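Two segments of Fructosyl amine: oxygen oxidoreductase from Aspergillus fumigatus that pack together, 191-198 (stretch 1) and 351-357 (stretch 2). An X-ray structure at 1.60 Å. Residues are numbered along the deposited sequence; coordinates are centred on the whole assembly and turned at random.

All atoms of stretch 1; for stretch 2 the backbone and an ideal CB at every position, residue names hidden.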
# COMPACT_ATOMS: atom_id res chain seq x y z
N ILE A 191 10.34 -18.79 15.46
CA ILE A 191 10.99 -19.64 16.46
C ILE A 191 11.03 -18.89 17.79
O ILE A 191 11.75 -17.92 17.91
CB ILE A 191 12.43 -20.02 16.06
CG1 ILE A 191 12.43 -20.82 14.74
CG2 ILE A 191 13.12 -20.84 17.17
CD1 ILE A 191 13.84 -20.97 14.14
N PHE A 192 10.27 -19.37 18.78
CA PHE A 192 10.23 -18.72 20.11
C PHE A 192 11.05 -19.54 21.09
O PHE A 192 10.72 -20.69 21.39
CB PHE A 192 8.80 -18.56 20.61
CG PHE A 192 7.99 -17.53 19.86
CD1 PHE A 192 7.98 -16.20 20.27
CD2 PHE A 192 7.23 -17.89 18.74
CE1 PHE A 192 7.22 -15.24 19.57
CE2 PHE A 192 6.47 -16.94 18.04
CZ PHE A 192 6.47 -15.63 18.46
N GLU A 193 12.14 -18.95 21.56
CA GLU A 193 13.09 -19.67 22.42
C GLU A 193 13.61 -18.71 23.46
O GLU A 193 14.15 -17.64 23.12
CB GLU A 193 14.25 -20.19 21.56
CG GLU A 193 15.38 -20.92 22.28
CD GLU A 193 16.58 -21.10 21.34
OE1 GLU A 193 17.63 -20.46 21.58
OE2 GLU A 193 16.46 -21.84 20.34
N ASN A 194 13.42 -19.07 24.73
CA ASN A 194 13.93 -18.25 25.85
C ASN A 194 13.54 -16.76 25.75
O ASN A 194 14.38 -15.86 25.88
CB ASN A 194 15.44 -18.45 25.98
CG ASN A 194 15.81 -19.86 26.40
OD1 ASN A 194 15.14 -20.46 27.24
ND2 ASN A 194 16.88 -20.41 25.81
N ASN A 195 12.24 -16.54 25.53
CA ASN A 195 11.64 -15.21 25.41
C ASN A 195 12.25 -14.32 24.33
O ASN A 195 12.31 -13.10 24.47
CB ASN A 195 11.60 -14.48 26.77
CG ASN A 195 10.52 -15.01 27.69
OD1 ASN A 195 9.77 -15.92 27.33
ND2 ASN A 195 10.43 -14.43 28.88
N ASP A 196 12.69 -14.95 23.25
CA ASP A 196 13.16 -14.20 22.09
C ASP A 196 12.70 -14.93 20.83
O ASP A 196 12.26 -16.08 20.89
CB ASP A 196 14.69 -14.11 22.13
CG ASP A 196 15.26 -13.08 21.17
OD1 ASP A 196 14.50 -12.26 20.63
OD2 ASP A 196 16.50 -13.11 20.97
N VAL A 197 12.77 -14.22 19.70
CA VAL A 197 12.53 -14.82 18.38
C VAL A 197 13.87 -15.11 17.73
O VAL A 197 14.69 -14.20 17.56
CB VAL A 197 11.69 -13.89 17.48
CG1 VAL A 197 11.74 -14.38 16.01
CG2 VAL A 197 10.26 -13.82 18.02
N LYS A 198 14.08 -16.38 17.37
CA LYS A 198 15.38 -16.86 16.88
C LYS A 198 15.41 -17.13 15.38
O LYS A 198 16.41 -17.61 14.86
CB LYS A 198 15.82 -18.14 17.63
CG LYS A 198 15.98 -17.99 19.15
CD LYS A 198 16.87 -16.82 19.55
CE LYS A 198 17.09 -16.81 21.06
NZ LYS A 198 17.87 -15.61 21.50
N UNK A 351 9.61 -4.83 22.07
CA UNK A 351 10.02 -4.45 23.44
C UNK A 351 10.56 -5.59 24.31
O UNK A 351 11.34 -5.33 25.24
CB UNK A 351 8.82 -3.82 24.16
N UNK A 352 10.15 -6.82 24.01
CA UNK A 352 10.60 -7.99 24.77
C UNK A 352 11.49 -8.94 23.97
O UNK A 352 12.49 -9.45 24.50
CB UNK A 352 9.38 -8.76 25.29
N UNK A 353 11.11 -9.21 22.72
CA UNK A 353 11.88 -10.10 21.86
C UNK A 353 13.02 -9.32 21.21
O UNK A 353 12.85 -8.70 20.15
CB UNK A 353 10.99 -10.74 20.80
N UNK A 354 14.18 -9.37 21.87
CA UNK A 354 15.42 -8.65 21.52
C UNK A 354 15.82 -8.71 20.04
O UNK A 354 16.35 -7.73 19.50
CB UNK A 354 16.57 -9.21 22.36
N UNK A 355 15.59 -9.85 19.40
CA UNK A 355 16.11 -10.11 18.06
C UNK A 355 15.09 -9.78 16.97
O UNK A 355 15.41 -9.93 15.79
CB UNK A 355 16.54 -11.57 17.94
N UNK A 356 13.88 -9.38 17.36
CA UNK A 356 12.80 -9.12 16.40
C UNK A 356 12.67 -7.64 16.05
O UNK A 356 12.68 -6.78 16.94
CB UNK A 356 11.47 -9.63 16.96
N UNK A 357 12.53 -7.37 14.75
CA UNK A 357 12.28 -6.01 14.25
C UNK A 357 10.97 -6.03 13.47
O UNK A 357 10.77 -6.90 12.63
CB UNK A 357 13.43 -5.51 13.38

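Stretch 1 folds back on itself as a hairpin, and stretch 2 passes closest at Asp 196, whose CA lies 4.3 Å from the CA of position 353.

At position 351 the ideal CB has nothing of stretch 1 within 5.5 Å; phi near -64° tolerates a proline, and Pro 351 is found.

Position 352 points sideways, its ideal CB 5.3 Å from Asn 195 O. Only a long side chain could reach the amide of Asn 195, and a polar one would suit it. Gln 352 extends with chi1 and chi2 both t, bringing OE1 to 3.5 Å from Asn 195 ND2, although the angle is too poor for a hydrogen bond.

Position 353 also points sideways, with its ideal CB 3.8 Å from Asp 196 OD1 and 4.1 Å from Val 197 N. The ring of Phe 192 and the methyl CG2 of Val 197 offer an apolar surface, suited to a large aliphatic or aromatic residue. Tyr 353 (chi1 m) receives the edge of Phe 192 on its face, CE1 of Phe 192 standing 3.8 Å from CE2 of Tyr 353 with the planes at 73°. Its CD2 lies 4.1 Å from Val 197 CG2, while Asn 195 O approaches the ring edge, 3.4 Å from CD1 of Tyr 353.

At 354, phi/psi of -47/-36 suits the second position of a type I turn. The ideal CB is 4.1 Å from Asp 196 OD1, but there is room to lead outward, so many polar residues would fit. His 354 turns its end away; its backbone N donates to water 1 (3.1 Å), which in turn donates to Asn 195 O (2.9 Å), bridging the stretches.

Position 355 points toward stretch 1, its ideal CB only 3.2 Å from Val 197 O and 3.4 Å from Asp 196 OD2. So close an approach favours a small residue, and the carboxylate favours a donor: serine or threonine would answer, alanine would forgo the bond. Ser 355 (chi1 m) donates from OG to Asp 196 OD2 at 2.6 Å, and its backbone N donates to Asp 196 OD1 at 2.9 Å and 162°. Both carboxylate oxygens are thus engaged, OD2 also forming a salt bridge with Lys 198 NZ (2.9 Å).

Position 356 points sideways, its ideal CB 4.3 Å from Val 197 CB; several aliphatic residues would suit. Leu 356 packs there and closes the turn, its N bonded to Tyr 353 O (3.1 Å).

Position 357, extended and out of reach, is Val 357.

Stretch 2 351-357: PQYHSLV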
# COMPACT_ATOMS: atom_id res chain seq x y z
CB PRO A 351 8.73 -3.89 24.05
CG PRO A 351 7.63 -4.48 23.25
CD PRO A 351 8.18 -4.58 21.85
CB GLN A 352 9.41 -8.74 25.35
CG GLN A 352 9.82 -9.93 26.22
CD GLN A 352 8.65 -10.66 26.83
OE1 GLN A 352 8.84 -11.60 27.62
NE2 GLN A 352 7.43 -10.25 26.50
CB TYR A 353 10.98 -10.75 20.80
CG TYR A 353 9.72 -11.38 21.35
CD1 TYR A 353 9.75 -12.14 22.52
CD2 TYR A 353 8.50 -11.21 20.70
CE1 TYR A 353 8.59 -12.72 23.04
CE2 TYR A 353 7.32 -11.79 21.20
CZ TYR A 353 7.38 -12.54 22.37
OH TYR A 353 6.24 -13.10 22.88
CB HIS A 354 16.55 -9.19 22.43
CG HIS A 354 17.93 -8.72 22.07
ND1 HIS A 354 18.75 -9.40 21.20
CD2 HIS A 354 18.64 -7.65 22.50
CE1 HIS A 354 19.90 -8.76 21.09
NE2 HIS A 354 19.86 -7.69 21.87
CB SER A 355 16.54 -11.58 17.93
OG SER A 355 17.52 -11.92 18.90
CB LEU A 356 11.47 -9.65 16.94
CG LEU A 356 10.23 -9.50 16.04
CD1 LEU A 356 10.37 -10.33 14.78
CD2 LEU A 356 8.95 -9.89 16.80
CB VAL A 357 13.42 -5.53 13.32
CG1 VAL A 357 13.19 -4.07 12.89
CG2 VAL A 357 14.78 -5.63 14.04
O HOH W 1 14.62 -11.34 24.17
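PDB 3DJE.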